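Long-range contacts in D-threo-3-hydroxyaspartate dehydratase (Delftia, PDB 3WQC), which catalyses the pyridoxal-phosphate-dependent deamination of D-threo-3-hydroxyaspartate to oxaloacetate and ammonium, and also dehydrates D-serine and L-threo- and L-erythro-3-hydroxyaspartate: residues P21-D26 against V266-L271; D252-N257 against A300-D305; A292-R297 against A362-A367; Y308-D313 against R356-H361; P320-T325 against G332-A337. All blocks are in the same frame, centred on the assembly; numbering follows the deposited sequence. Where two conformers were deposited one is given.

Contact 1. Residues P21-D26 against V266-L271; sequences PAAVID and VALSVL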
# COMPACT_ATOMS: atom_id res chain seq x y z
N PRO B 21 -11.86 5.33 6.61
CA PRO B 21 -11.81 3.85 6.72
C PRO B 21 -11.05 3.37 7.96
O PRO B 21 -10.19 4.10 8.47
CB PRO B 21 -11.02 3.43 5.43
CG PRO B 21 -10.13 4.61 5.18
CD PRO B 21 -10.91 5.87 5.61
N ALA B 22 -11.33 2.13 8.39
CA ALA B 22 -10.63 1.53 9.54
C ALA B 22 -10.45 0.06 9.23
O ALA B 22 -11.32 -0.59 8.59
CB ALA B 22 -11.47 1.68 10.81
N ALA B 23 -9.33 -0.52 9.69
CA ALA B 23 -9.07 -1.97 9.48
C ALA B 23 -9.56 -2.72 10.74
O ALA B 23 -8.98 -2.55 11.85
CB ALA B 23 -7.57 -2.13 9.24
N VAL B 24 -10.59 -3.54 10.59
CA VAL B 24 -11.26 -4.11 11.73
C VAL B 24 -10.87 -5.61 11.78
O VAL B 24 -11.05 -6.33 10.76
CB VAL B 24 -12.79 -3.98 11.53
CG1 VAL B 24 -13.51 -4.75 12.66
CG2 VAL B 24 -13.15 -2.46 11.55
N ILE B 25 -10.38 -6.05 12.96
CA ILE B 25 -10.16 -7.49 13.13
C ILE B 25 -11.34 -8.04 13.98
O ILE B 25 -11.55 -7.61 15.11
CB ILE B 25 -8.86 -7.78 13.95
CG1 ILE B 25 -7.61 -7.27 13.22
CG2 ILE B 25 -8.74 -9.32 14.19
CD1 ILE B 25 -6.38 -7.30 14.16
N ASP B 26 -12.07 -9.02 13.40
CA ASP B 26 -13.13 -9.71 14.14
C ASP B 26 -12.38 -10.74 15.05
O ASP B 26 -11.81 -11.73 14.53
CB ASP B 26 -14.07 -10.41 13.15
CG ASP B 26 -15.16 -11.29 13.84
OD1 ASP B 26 -14.96 -12.02 14.81
OD2 ASP B 26 -16.26 -11.22 13.39
N VAL B 266 -12.84 -14.91 7.01
CA VAL B 266 -11.94 -13.77 6.82
C VAL B 266 -12.17 -12.82 8.00
O VAL B 266 -13.30 -12.34 8.21
CB VAL B 266 -12.22 -13.10 5.46
CG1 VAL B 266 -11.37 -11.83 5.26
CG2 VAL B 266 -11.93 -14.05 4.30
N ALA B 267 -11.12 -12.65 8.81
CA ALA B 267 -11.20 -11.90 10.07
C ALA B 267 -10.93 -10.41 9.88
O ALA B 267 -11.14 -9.66 10.80
CB ALA B 267 -10.30 -12.58 11.14
N LEU B 268 -10.35 -10.01 8.76
CA LEU B 268 -9.97 -8.59 8.57
C LEU B 268 -10.95 -8.00 7.53
O LEU B 268 -11.20 -8.61 6.46
CB LEU B 268 -8.55 -8.53 7.97
CG LEU B 268 -8.03 -7.12 7.64
CD1 LEU B 268 -7.99 -6.24 8.91
CD2 LEU B 268 -6.67 -7.24 6.91
N SER B 269 -11.53 -6.84 7.86
CA SER B 269 -12.35 -6.16 6.90
C SER B 269 -12.05 -4.65 7.05
O SER B 269 -11.54 -4.22 8.11
CB SER B 269 -13.90 -6.41 7.11
OG SER B 269 -14.31 -5.95 8.39
N VAL B 270 -12.40 -3.88 6.03
CA VAL B 270 -12.15 -2.42 6.09
C VAL B 270 -13.55 -1.80 6.24
O VAL B 270 -14.41 -1.91 5.34
CB VAL B 270 -11.45 -1.89 4.86
CG1 VAL B 270 -11.40 -0.37 4.83
CG2 VAL B 270 -10.03 -2.52 4.79
N LEU B 271 -13.73 -1.07 7.31
CA LEU B 271 -14.97 -0.31 7.59
C LEU B 271 -14.96 0.93 6.70
O LEU B 271 -13.95 1.62 6.67
CB LEU B 271 -14.93 0.09 9.07
CG LEU B 271 -16.24 0.75 9.63
CD1 LEU B 271 -17.39 -0.26 9.65
CD2 LEU B 271 -15.90 1.31 11.02
O HOH W 1 -13.59 -7.68 10.34
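Ala267 starts the pairing: its carbonyl O takes the N-H of Asp26 at 2.8 Å, and its methyl lies beside the Asp26 carbonyl. Leu268 turns its side chain to the face shared with Ile25, Ala23 and Val270, with CG anti to the backbone N (chi1 177°). This brings CD1 back under strand 22-26, 3.6 Å from Val24 O and 4.1 Å from Ala23 CB. Ser269 makes the central hydrogen-bonded pair. Its O receives Val24 N at 2.7 Å in an almost straight bond (176° at the hydrogen), and its N returns a bond to Val24 O. The hydroxyl OG sits in the crowded position between N and carbonyl carbon, hydrogen-bonded to a water; that water donates to Val24 O, and Arg356 NE reaches the same OG. Val270 is a non-hydrogen-bonded neighbour of Ala23, and its CG1 packs on Pro21 CB at 3.9 Å. Leu271 closes the pairing with its N on Ala22 O at 2.8 Å, while Ala22 N comes back to a lone pair of Leu271 O. The Leu271 and Val24 side chains cross obliquely, CB to CG2 4.0 Å. The antiparallel pair thus brings an N-terminal strand into the sheet of the C-terminal part. Strand 22-26 lies between 268-278 and the parallel strand 371-375, strand 354-358 follows beyond 268-278, and Asp26 OD1 caps helix 27-44 at Arg29 N.

Contact 2. Residues D252-N257 against A300-D305; sequences DLVMRN and ARQKQD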
# COMPACT_ATOMS: atom_id res chain seq x y z
N ASP B 252 -8.21 -14.09 3.66
CA ASP B 252 -8.57 -13.07 2.70
C ASP B 252 -9.21 -13.70 1.51
O ASP B 252 -9.43 -14.96 1.52
CB ASP B 252 -7.35 -12.17 2.36
CG ASP B 252 -6.19 -12.96 1.73
OD1 ASP B 252 -6.50 -14.00 1.06
OD2 ASP B 252 -5.01 -12.57 1.88
N LEU B 253 -9.60 -12.91 0.51
CA LEU B 253 -10.33 -13.48 -0.61
C LEU B 253 -9.46 -14.29 -1.57
O LEU B 253 -9.93 -15.25 -2.20
CB LEU B 253 -11.04 -12.39 -1.42
CG LEU B 253 -12.14 -11.67 -0.56
CD1 LEU B 253 -12.55 -10.41 -1.33
CD2 LEU B 253 -13.33 -12.63 -0.36
N VAL B 254 -8.17 -13.95 -1.66
CA VAL B 254 -7.23 -14.81 -2.44
C VAL B 254 -7.21 -16.21 -1.78
O VAL B 254 -7.30 -17.21 -2.51
CB VAL B 254 -5.82 -14.17 -2.46
CG1 VAL B 254 -4.75 -15.20 -2.81
CG2 VAL B 254 -5.87 -13.05 -3.49
N MET B 255 -7.16 -16.33 -0.46
CA MET B 255 -7.18 -17.64 0.23
C MET B 255 -8.51 -18.34 0.02
O MET B 255 -8.55 -19.58 -0.17
CB MET B 255 -6.91 -17.55 1.74
CG MET B 255 -5.46 -17.14 2.07
SD MET B 255 -4.23 -18.42 1.70
CE MET B 255 -3.09 -17.68 0.53
N ARG B 256 -9.60 -17.59 0.07
CA ARG B 256 -10.95 -18.16 -0.20
C ARG B 256 -10.94 -18.78 -1.61
O ARG B 256 -11.41 -19.94 -1.80
CB ARG B 256 -12.00 -17.04 -0.12
CG ARG B 256 -13.41 -17.57 -0.35
CD ARG B 256 -13.76 -17.47 -1.85
NE ARG B 256 -15.19 -17.68 -2.09
CZ ARG B 256 -15.75 -17.69 -3.31
NH1 ARG B 256 -15.02 -17.50 -4.43
NH2 ARG B 256 -17.07 -17.88 -3.41
N ASN B 257 -10.40 -18.08 -2.62
CA ASN B 257 -10.37 -18.59 -3.96
C ASN B 257 -9.42 -19.80 -4.14
O ASN B 257 -9.70 -20.70 -4.98
CB ASN B 257 -10.01 -17.54 -4.95
CG ASN B 257 -11.16 -16.61 -5.26
OD1 ASN B 257 -12.34 -17.01 -5.09
ND2 ASN B 257 -10.86 -15.43 -5.83
N ALA B 300 -8.00 -11.05 -9.30
CA ALA B 300 -8.31 -10.77 -10.72
C ALA B 300 -8.08 -11.98 -11.63
O ALA B 300 -8.86 -12.20 -12.55
CB ALA B 300 -7.55 -9.60 -11.28
N ARG B 301 -7.11 -12.78 -11.32
CA ARG B 301 -6.84 -13.93 -12.21
C ARG B 301 -7.42 -15.25 -11.65
O ARG B 301 -7.18 -16.32 -12.22
CB ARG B 301 -5.35 -14.14 -12.33
CG ARG B 301 -4.67 -14.43 -10.96
CD ARG B 301 -4.65 -13.19 -10.08
NE ARG B 301 -4.07 -12.07 -10.84
CZ ARG B 301 -2.79 -11.69 -10.80
NH1 ARG B 301 -1.91 -12.27 -9.99
NH2 ARG B 301 -2.39 -10.68 -11.55
N GLN B 302 -8.09 -15.23 -10.52
CA GLN B 302 -8.57 -16.42 -9.88
C GLN B 302 -10.00 -16.74 -10.38
O GLN B 302 -10.49 -16.05 -11.28
CB GLN B 302 -8.58 -16.25 -8.37
CG GLN B 302 -7.17 -16.12 -7.79
CD GLN B 302 -7.29 -16.11 -6.29
OE1 GLN B 302 -7.94 -15.17 -5.72
NE2 GLN B 302 -6.63 -17.05 -5.58
N LYS B 303 -10.65 -17.75 -9.80
CA LYS B 303 -11.93 -18.21 -10.31
C LYS B 303 -13.04 -17.18 -10.11
O LYS B 303 -14.04 -17.23 -10.79
CB LYS B 303 -12.36 -19.57 -9.68
CG LYS B 303 -12.67 -19.55 -8.14
CD LYS B 303 -12.76 -20.94 -7.47
CE LYS B 303 -13.33 -20.85 -6.07
NZ LYS B 303 -13.50 -22.24 -5.52
N GLN B 304 -12.88 -16.29 -9.15
CA GLN B 304 -13.87 -15.26 -8.91
C GLN B 304 -13.15 -13.92 -8.60
O GLN B 304 -12.42 -13.79 -7.60
CB GLN B 304 -14.77 -15.66 -7.74
CG GLN B 304 -15.83 -14.54 -7.58
CD GLN B 304 -17.00 -15.02 -6.72
OE1 GLN B 304 -17.00 -16.14 -6.20
NE2 GLN B 304 -17.98 -14.19 -6.56
N ASP B 305 -13.37 -12.95 -9.47
CA ASP B 305 -12.71 -11.63 -9.31
C ASP B 305 -13.55 -10.78 -8.37
O ASP B 305 -14.76 -10.55 -8.66
CB ASP B 305 -12.62 -11.01 -10.71
CG ASP B 305 -11.93 -9.66 -10.72
OD1 ASP B 305 -11.52 -9.17 -9.66
OD2 ASP B 305 -11.74 -9.14 -11.82
O HOH W 2 -13.55 -21.29 -2.54
O HOH W 3 -9.27 -19.52 -8.08
O HOH W 4 -10.81 -23.20 -5.11
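The first turn of helix 253-258 faces an irregular loop, the backbones coming nearest at Asn257 and Lys303, whose CA atoms are 6.5 Å apart. The contact ties this helix, which follows the barrel part of the chain, to the loop between helix 290-293 and strand 310-312. Asn257 is the hub. Its ND2 donates twice, to Gln304 O on a lone pair at 2.9 Å and to Gln302 OE1, also at 2.9 Å. The second acceptor lies in the Asn257 amide plane, but the donor stands above the carbonyl plane of Gln302, the two amides being turned 73° apart. Gln302 reaches on along its extended chain, NE2 giving a hydrogen to a lone pair of Val254 O at 3.1 Å. Asn257 OD1 receives Arg256 NH1 at 2.8 Å, in the guanidinium plane, and the same NH1 donates to Gln304 OE1 at 3.0 Å. An alanine in place of Asn257 would probably loosen the loop, since both ND2 bonds and the acceptor for Arg256 would go. Lys303 NZ binds two waters that donate to Arg256 O and Asn257 O. The contact therefore rests on amides and carbonyls, with both cations donating to neutral acceptors and waters and no salt bridge between the segments.

Contact 3. Residues A292-R297 against A362-A367; sequences AMSRDR and ACATGA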
# COMPACT_ATOMS: atom_id res chain seq x y z
N ALA B 292 -6.86 2.67 1.33
CA ALA B 292 -7.34 1.78 2.40
C ALA B 292 -7.17 0.33 2.00
O ALA B 292 -6.72 -0.51 2.82
CB ALA B 292 -8.81 2.06 2.68
N MET B 293 -7.59 -0.06 0.78
CA MET B 293 -7.61 -1.49 0.44
C MET B 293 -6.21 -1.99 0.01
O MET B 293 -6.00 -3.25 0.05
CB MET B 293 -8.57 -1.79 -0.71
CG MET B 293 -10.03 -1.41 -0.41
SD MET B 293 -10.67 -1.93 1.22
CE MET B 293 -10.44 -3.76 1.10
N SER B 294 -5.33 -1.06 -0.39
CA SER B 294 -4.15 -1.36 -1.16
C SER B 294 -4.51 -1.59 -2.64
O SER B 294 -5.70 -1.87 -2.98
CB SER B 294 -3.24 -2.53 -0.68
OG SER B 294 -3.71 -3.77 -1.23
N ARG B 295 -3.47 -1.49 -3.48
CA ARG B 295 -3.69 -1.79 -4.90
C ARG B 295 -3.72 -3.33 -5.20
O ARG B 295 -3.80 -3.68 -6.39
CB ARG B 295 -2.57 -1.14 -5.79
CG ARG B 295 -2.89 0.33 -6.07
CD ARG B 295 -4.05 0.47 -7.04
NE ARG B 295 -3.84 1.67 -7.83
CZ ARG B 295 -4.77 2.22 -8.60
NH1 ARG B 295 -6.03 1.70 -8.62
NH2 ARG B 295 -4.42 3.29 -9.36
N ASP B 296 -3.63 -4.21 -4.20
CA ASP B 296 -3.58 -5.63 -4.50
C ASP B 296 -4.86 -6.08 -5.23
O ASP B 296 -5.99 -5.84 -4.78
CB ASP B 296 -3.38 -6.42 -3.21
CG ASP B 296 -2.90 -7.84 -3.49
OD1 ASP B 296 -3.71 -8.65 -3.99
OD2 ASP B 296 -1.69 -8.08 -3.19
N ARG B 297 -4.68 -6.78 -6.37
CA ARG B 297 -5.83 -7.29 -7.13
C ARG B 297 -5.58 -8.79 -7.35
O ARG B 297 -5.81 -9.29 -8.49
CB ARG B 297 -6.02 -6.50 -8.43
CG ARG B 297 -6.60 -5.09 -8.13
CD ARG B 297 -8.06 -5.19 -7.79
NE ARG B 297 -8.85 -5.50 -9.04
CZ ARG B 297 -9.37 -6.71 -9.34
NH1 ARG B 297 -9.87 -6.85 -10.59
NH2 ARG B 297 -9.34 -7.76 -8.44
N ALA B 362 -4.78 -9.95 2.74
CA ALA B 362 -4.76 -9.35 4.11
C ALA B 362 -3.42 -8.64 4.40
O ALA B 362 -3.41 -7.54 4.98
CB ALA B 362 -5.03 -10.42 5.19
N CYS B 363 -2.30 -9.19 3.92
CA CYS B 363 -0.97 -8.62 4.27
C CYS B 363 -0.88 -7.22 3.64
O CYS B 363 -0.25 -6.33 4.18
CB CYS B 363 0.14 -9.51 3.63
SG CYS B 363 -0.18 -11.30 3.98
N ALA B 364 -1.40 -7.10 2.40
CA ALA B 364 -1.28 -5.81 1.66
C ALA B 364 -2.22 -4.78 2.24
O ALA B 364 -1.87 -3.61 2.51
CB ALA B 364 -1.59 -6.06 0.20
N THR B 365 -3.50 -5.19 2.55
CA THR B 365 -4.47 -4.20 3.14
C THR B 365 -4.00 -3.81 4.51
O THR B 365 -4.02 -2.58 4.82
CB THR B 365 -5.87 -4.84 3.21
OG1 THR B 365 -6.30 -5.15 1.86
CG2 THR B 365 -6.86 -3.94 3.97
N GLY B 366 -3.51 -4.74 5.35
CA GLY B 366 -3.17 -4.36 6.72
C GLY B 366 -2.06 -3.28 6.73
O GLY B 366 -2.05 -2.38 7.60
N ALA B 367 -1.13 -3.36 5.77
CA ALA B 367 0.03 -2.48 5.79
C ALA B 367 -0.37 -1.00 5.51
O ALA B 367 0.42 -0.07 5.72
CB ALA B 367 1.04 -2.92 4.71
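The short helix 362-366 carries Cys363, which with His361 supplies the protein ligands of the magnesium site, and the chain leaving helix 290-293 packs against it. That chain makes an ST turn: Ser294 OG accepts Asp296 N at 3.0 Å in a fairly straight bond (164°). Ser294 has left the helix with positive phi, 77°, and its OG stands between the backbone N and the carbonyl carbon, so the hydroxyl can also give its proton back to Met293 O, on a lone pair, at 2.7 Å. A second hydroxyl comes to the same carbonyl from the other segment. Thr365 OG1 donates to Met293 O at 2.6 Å from above the carbonyl plane, so one buried acceptor is gripped by two O-H groups. The Thr365 methyl CG2, anti to the backbone N, rests on Ala292 O. Asp296 turns its CB to the methyl of Ala364 and sends OD2 to His361 ND1, which makes it a second-shell residue of the metal. Arg295 of the second subunit pairs with that carboxylate, linking the second shell to the other chain of the assembly. The Ala364 methyl projects from the helix against the turn, its CB 3.4 Å from Ser294 OG and 3.9 Å from Asp296 CB.

Contact 4. Residues Y308-D313 against R356-H361; sequences YGQVCD and RILPNH. With MG (magnesium ion), chain K.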
# COMPACT_ATOMS: atom_id res chain seq x y z
N TYR B 308 -11.73 -4.59 -5.90
CA TYR B 308 -10.99 -4.15 -4.75
C TYR B 308 -11.60 -4.59 -3.42
O TYR B 308 -11.16 -4.15 -2.35
CB TYR B 308 -10.81 -2.61 -4.78
CG TYR B 308 -9.80 -2.20 -5.80
CD1 TYR B 308 -10.13 -1.90 -7.16
CD2 TYR B 308 -8.43 -2.06 -5.41
CE1 TYR B 308 -9.14 -1.56 -8.10
CE2 TYR B 308 -7.48 -1.74 -6.36
CZ TYR B 308 -7.81 -1.46 -7.64
OH TYR B 308 -6.85 -1.08 -8.54
N GLY B 309 -12.59 -5.52 -3.46
CA GLY B 309 -13.02 -6.15 -2.23
C GLY B 309 -14.49 -6.53 -2.28
O GLY B 309 -15.26 -5.89 -3.02
N GLN B 310 -14.84 -7.53 -1.48
CA GLN B 310 -16.24 -7.95 -1.35
C GLN B 310 -16.98 -7.09 -0.33
O GLN B 310 -16.56 -6.96 0.80
CB GLN B 310 -16.30 -9.42 -0.87
CG GLN B 310 -17.71 -9.92 -0.53
CD GLN B 310 -18.62 -9.86 -1.74
OE1 GLN B 310 -18.29 -10.39 -2.81
NE2 GLN B 310 -19.82 -9.20 -1.59
N VAL B 311 -18.15 -6.56 -0.73
CA VAL B 311 -18.93 -5.69 0.20
C VAL B 311 -19.67 -6.58 1.23
O VAL B 311 -20.33 -7.62 0.80
CB VAL B 311 -19.94 -4.91 -0.62
CG1 VAL B 311 -20.92 -4.17 0.32
CG2 VAL B 311 -19.22 -3.94 -1.55
N CYS B 312 -19.66 -6.20 2.50
CA CYS B 312 -20.44 -6.83 3.54
C CYS B 312 -21.19 -5.72 4.23
O CYS B 312 -20.80 -4.51 4.17
CB CYS B 312 -19.51 -7.45 4.61
SG CYS B 312 -18.42 -8.70 3.91
N ASP B 313 -22.26 -6.08 4.93
CA ASP B 313 -22.96 -5.07 5.72
C ASP B 313 -22.18 -4.75 7.01
O ASP B 313 -21.08 -5.35 7.28
CB ASP B 313 -24.40 -5.53 5.95
CG ASP B 313 -24.52 -6.84 6.76
OD1 ASP B 313 -23.55 -7.14 7.53
OD2 ASP B 313 -25.63 -7.51 6.68
N ARG B 356 -18.55 -3.02 5.37
CA ARG B 356 -17.24 -3.60 5.66
C ARG B 356 -16.76 -4.27 4.37
O ARG B 356 -17.51 -4.99 3.74
CB ARG B 356 -17.35 -4.59 6.85
CG ARG B 356 -17.53 -3.75 8.13
CD ARG B 356 -18.02 -4.61 9.27
NE ARG B 356 -17.03 -5.55 9.79
CZ ARG B 356 -17.29 -6.36 10.83
NH1 ARG B 356 -16.33 -7.18 11.25
NH2 ARG B 356 -18.52 -6.38 11.40
N ILE B 357 -15.51 -4.10 4.02
CA ILE B 357 -15.03 -4.64 2.74
C ILE B 357 -13.99 -5.72 3.01
O ILE B 357 -13.01 -5.49 3.78
CB ILE B 357 -14.37 -3.55 1.86
CG1 ILE B 357 -15.18 -2.20 1.79
CG2 ILE B 357 -13.90 -4.09 0.53
CD1 ILE B 357 -16.55 -2.45 1.18
N LEU B 358 -14.22 -6.94 2.51
CA LEU B 358 -13.20 -7.98 2.69
C LEU B 358 -12.10 -7.76 1.65
O LEU B 358 -12.38 -7.55 0.47
CB LEU B 358 -13.79 -9.42 2.47
CG LEU B 358 -14.98 -9.77 3.41
CD1 LEU B 358 -15.49 -11.19 3.01
CD2 LEU B 358 -14.51 -9.64 4.86
N PRO B 359 -10.82 -7.91 2.08
CA PRO B 359 -9.70 -7.58 1.21
C PRO B 359 -9.30 -8.73 0.25
O PRO B 359 -9.49 -9.93 0.60
CB PRO B 359 -8.55 -7.41 2.21
CG PRO B 359 -8.91 -8.35 3.34
CD PRO B 359 -10.43 -8.23 3.46
N ASN B 360 -8.68 -8.38 -0.88
CA ASN B 360 -8.00 -9.39 -1.71
C ASN B 360 -6.87 -10.05 -0.88
O ASN B 360 -6.82 -11.31 -0.89
CB ASN B 360 -7.32 -8.76 -2.94
CG ASN B 360 -8.33 -8.42 -4.06
OD1 ASN B 360 -8.27 -9.06 -5.12
ND2 ASN B 360 -9.27 -7.49 -3.88
N HIS B 361 -6.01 -9.28 -0.21
CA HIS B 361 -4.79 -9.78 0.32
C HIS B 361 -4.60 -9.17 1.66
O HIS B 361 -4.36 -7.93 1.78
CB HIS B 361 -3.65 -9.42 -0.64
CG HIS B 361 -2.32 -9.96 -0.26
ND1 HIS B 361 -1.20 -9.69 -1.03
CD2 HIS B 361 -1.94 -10.83 0.73
CE1 HIS B 361 -0.10 -10.35 -0.52
NE2 HIS B 361 -0.53 -11.07 0.56
MG MG K . 0.65 -12.40 1.76
O HOH W 5 -8.95 -5.60 -1.60
O HOH W 6 1.87 -13.90 2.61
O HOH W 7 1.28 -13.29 -0.17
O HOH W 8 2.37 -11.22 1.44
O HOH W 9 -0.84 -13.82 1.72
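Strands 310-312 and 356-358 pair tightly, whereas toward Tyr308 and Asn360 the two chains separate and a water comes between them. In the close half, Leu358 N meets Gln310 O at 2.9 Å, and Cys312 N lies nearly along the C=O axis of Arg356 at 2.8 Å from its O. On one face Cys312 SG presses on Leu358 CG at 3.6 Å. On the other, Ile357 lies alongside Val311 and points the same way, CD1 to CG2 4.1 Å, while Ile357 CG2 settles 3.6 Å from Gly309 CA, just where a beta carbon would clash. An alanine in place of Ile357 would lose both touches and would probably loosen the packing over Gly309. In the looser half the water donates to Tyr308 O and accepts from Asn360 N and, at 3.0 Å, from Asn360 ND2; Asn360 is held further by Thr299 OG1 at OD1 and Gly307 O at ND2. Past it, His361 CG is anti to the backbone N and the ring extends away from the sheet, NE2 binding magnesium at 2.1 Å beside four waters, with Cys363 also in the site. With a carboxylate behind ND1, the imidazole is likely to be polarised into a stronger ligand for a divalent ion.

Contact 5. Residues P320-T325 against G332-A337; sequences PGFVLT and GILARA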
# COMPACT_ATOMS: atom_id res chain seq x y z
N PRO B 320 -24.01 -10.49 -1.40
CA PRO B 320 -23.53 -11.11 -2.65
C PRO B 320 -23.75 -10.27 -3.91
O PRO B 320 -24.79 -9.56 -4.05
CB PRO B 320 -24.36 -12.40 -2.77
CG PRO B 320 -25.26 -12.40 -1.59
CD PRO B 320 -24.88 -11.39 -0.60
N GLY B 321 -22.78 -10.32 -4.82
CA GLY B 321 -22.88 -9.52 -6.05
C GLY B 321 -22.47 -8.07 -6.02
O GLY B 321 -22.39 -7.47 -7.10
N PHE B 322 -22.17 -7.51 -4.82
CA PHE B 322 -21.59 -6.15 -4.76
C PHE B 322 -20.15 -6.21 -4.38
O PHE B 322 -19.80 -6.89 -3.38
CB PHE B 322 -22.36 -5.30 -3.73
CG PHE B 322 -23.80 -4.99 -4.19
CD1 PHE B 322 -24.05 -4.10 -5.25
CD2 PHE B 322 -24.83 -5.70 -3.66
CE1 PHE B 322 -25.35 -3.80 -5.66
CE2 PHE B 322 -26.15 -5.46 -4.04
CZ PHE B 322 -26.41 -4.53 -5.07
N VAL B 323 -19.33 -5.55 -5.20
CA VAL B 323 -17.90 -5.48 -4.85
C VAL B 323 -17.41 -4.07 -5.11
O VAL B 323 -18.16 -3.26 -5.68
CB VAL B 323 -17.06 -6.47 -5.77
CG1 VAL B 323 -17.49 -7.93 -5.56
CG2 VAL B 323 -17.13 -6.07 -7.27
N LEU B 324 -16.18 -3.71 -4.74
CA LEU B 324 -15.63 -2.43 -5.18
C LEU B 324 -15.08 -2.72 -6.59
O LEU B 324 -14.03 -3.39 -6.79
CB LEU B 324 -14.51 -2.02 -4.23
CG LEU B 324 -14.95 -1.73 -2.80
CD1 LEU B 324 -13.75 -1.05 -2.01
CD2 LEU B 324 -16.19 -0.78 -2.82
N THR B 325 -15.76 -2.20 -7.61
CA THR B 325 -15.36 -2.48 -8.97
C THR B 325 -14.19 -1.57 -9.41
O THR B 325 -13.53 -1.86 -10.43
CB THR B 325 -16.55 -2.34 -9.94
OG1 THR B 325 -17.08 -1.01 -9.77
CG2 THR B 325 -17.64 -3.39 -9.68
N GLY B 332 -13.59 4.66 -3.32
CA GLY B 332 -13.88 3.33 -3.89
C GLY B 332 -15.22 3.39 -4.63
O GLY B 332 -16.15 4.09 -4.19
N ILE B 333 -15.33 2.64 -5.74
CA ILE B 333 -16.55 2.60 -6.57
C ILE B 333 -17.20 1.26 -6.22
O ILE B 333 -16.62 0.21 -6.53
CB ILE B 333 -16.26 2.73 -8.08
CG1 ILE B 333 -15.49 4.00 -8.53
CG2 ILE B 333 -17.61 2.58 -8.83
CD1 ILE B 333 -16.01 5.20 -7.94
N LEU B 334 -18.33 1.25 -5.55
CA LEU B 334 -19.10 0.10 -5.18
C LEU B 334 -20.21 -0.13 -6.27
O LEU B 334 -20.93 0.80 -6.66
CB LEU B 334 -19.72 0.30 -3.81
CG LEU B 334 -20.55 -0.84 -3.21
CD1 LEU B 334 -20.69 -0.67 -1.69
CD2 LEU B 334 -21.93 -1.04 -3.90
N ALA B 335 -20.21 -1.30 -6.89
CA ALA B 335 -21.16 -1.54 -8.01
C ALA B 335 -21.37 -3.06 -8.15
O ALA B 335 -20.81 -3.84 -7.34
CB ALA B 335 -20.71 -0.92 -9.34
N ARG B 336 -22.29 -3.51 -9.01
CA ARG B 336 -22.50 -4.96 -9.15
C ARG B 336 -21.29 -5.61 -9.83
O ARG B 336 -20.81 -5.10 -10.88
CB ARG B 336 -23.76 -5.23 -9.99
CG ARG B 336 -25.02 -4.79 -9.31
CD ARG B 336 -26.21 -5.17 -10.20
NE ARG B 336 -26.33 -6.63 -10.21
CZ ARG B 336 -26.91 -7.31 -9.22
NH1 ARG B 336 -26.95 -8.63 -9.26
NH2 ARG B 336 -27.41 -6.69 -8.14
N ALA B 337 -20.82 -6.73 -9.28
CA ALA B 337 -19.74 -7.55 -9.93
C ALA B 337 -20.14 -7.94 -11.35
O ALA B 337 -19.30 -7.98 -12.24
CB ALA B 337 -19.44 -8.80 -9.11
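This beta hairpin, strands 322-327 and 332-336, lies well out from the centre of the chain, in the sheet of the C-terminal part. Both edges are taken: 322-327 bonds to the 308-311 region through Phe322 and Leu324, and 332-336 runs beside strand 283-286. At the far end from the turn, Ala337 N donates to Gly321 O at 2.8 Å. Gly321 has positive phi, 82°, at the corner where the chain enters the strand, a backbone shape that would jam a beta carbon against the preceding carbonyl. Val323 and Ala335 form a hydrogen-bonded pair in which each N-H points nearly along the other's C=O axis. Nearer the turn, Thr325 N reaches Ile333 O at 2.8 Å, but the bond is bent and weak. On one face the Leu324 and Leu334 side chains cross obliquely, CD2 to CB 3.8 Å. Leu334 CD2 also reaches Phe322 CD1 at 4.0 Å. Val323 and Ala335 point to the other face; at its margins Ala335 CB touches Thr325 OG1 at 3.7 Å and Val323 CG2 meets the Ala337 methyl. The Phe322 ring also meets Phe349 edge-to-face. Arg336 bends at chi3 (69°) past this ring, its charge paired with Glu342 and Asp338. Its CG lies 3.8 Å from Phe322 CE1 and its NH2 3.9 Å from Phe322 CZ, the guanidinium and ring planes 79° apart.

Contacts 1, 4 and 5 are three pairings in one mixed sheet of the C-terminal part: contact 4 sits about 9 Å, centre to centre, from each of the other two, which are about 17 Å apart. Strands 268-278 and 354-358 join contact 1 to contact 4, and Leu324 joins contact 5 to it. Along the chain, contact 5 is nested within contact 4, and contact 4 within contact 3. Contact 1 closes before contacts 3, 4 and 5 open, bracketing most of the barrel part. Contact 2 crosses contacts 1 and 3 and meets contact 3 through Asp252 on Ala362 N. The magnesium site lies where helix 362-366 (contact 3) follows strand 354-358 (contact 4), so its protein ligands come directly off the sheet.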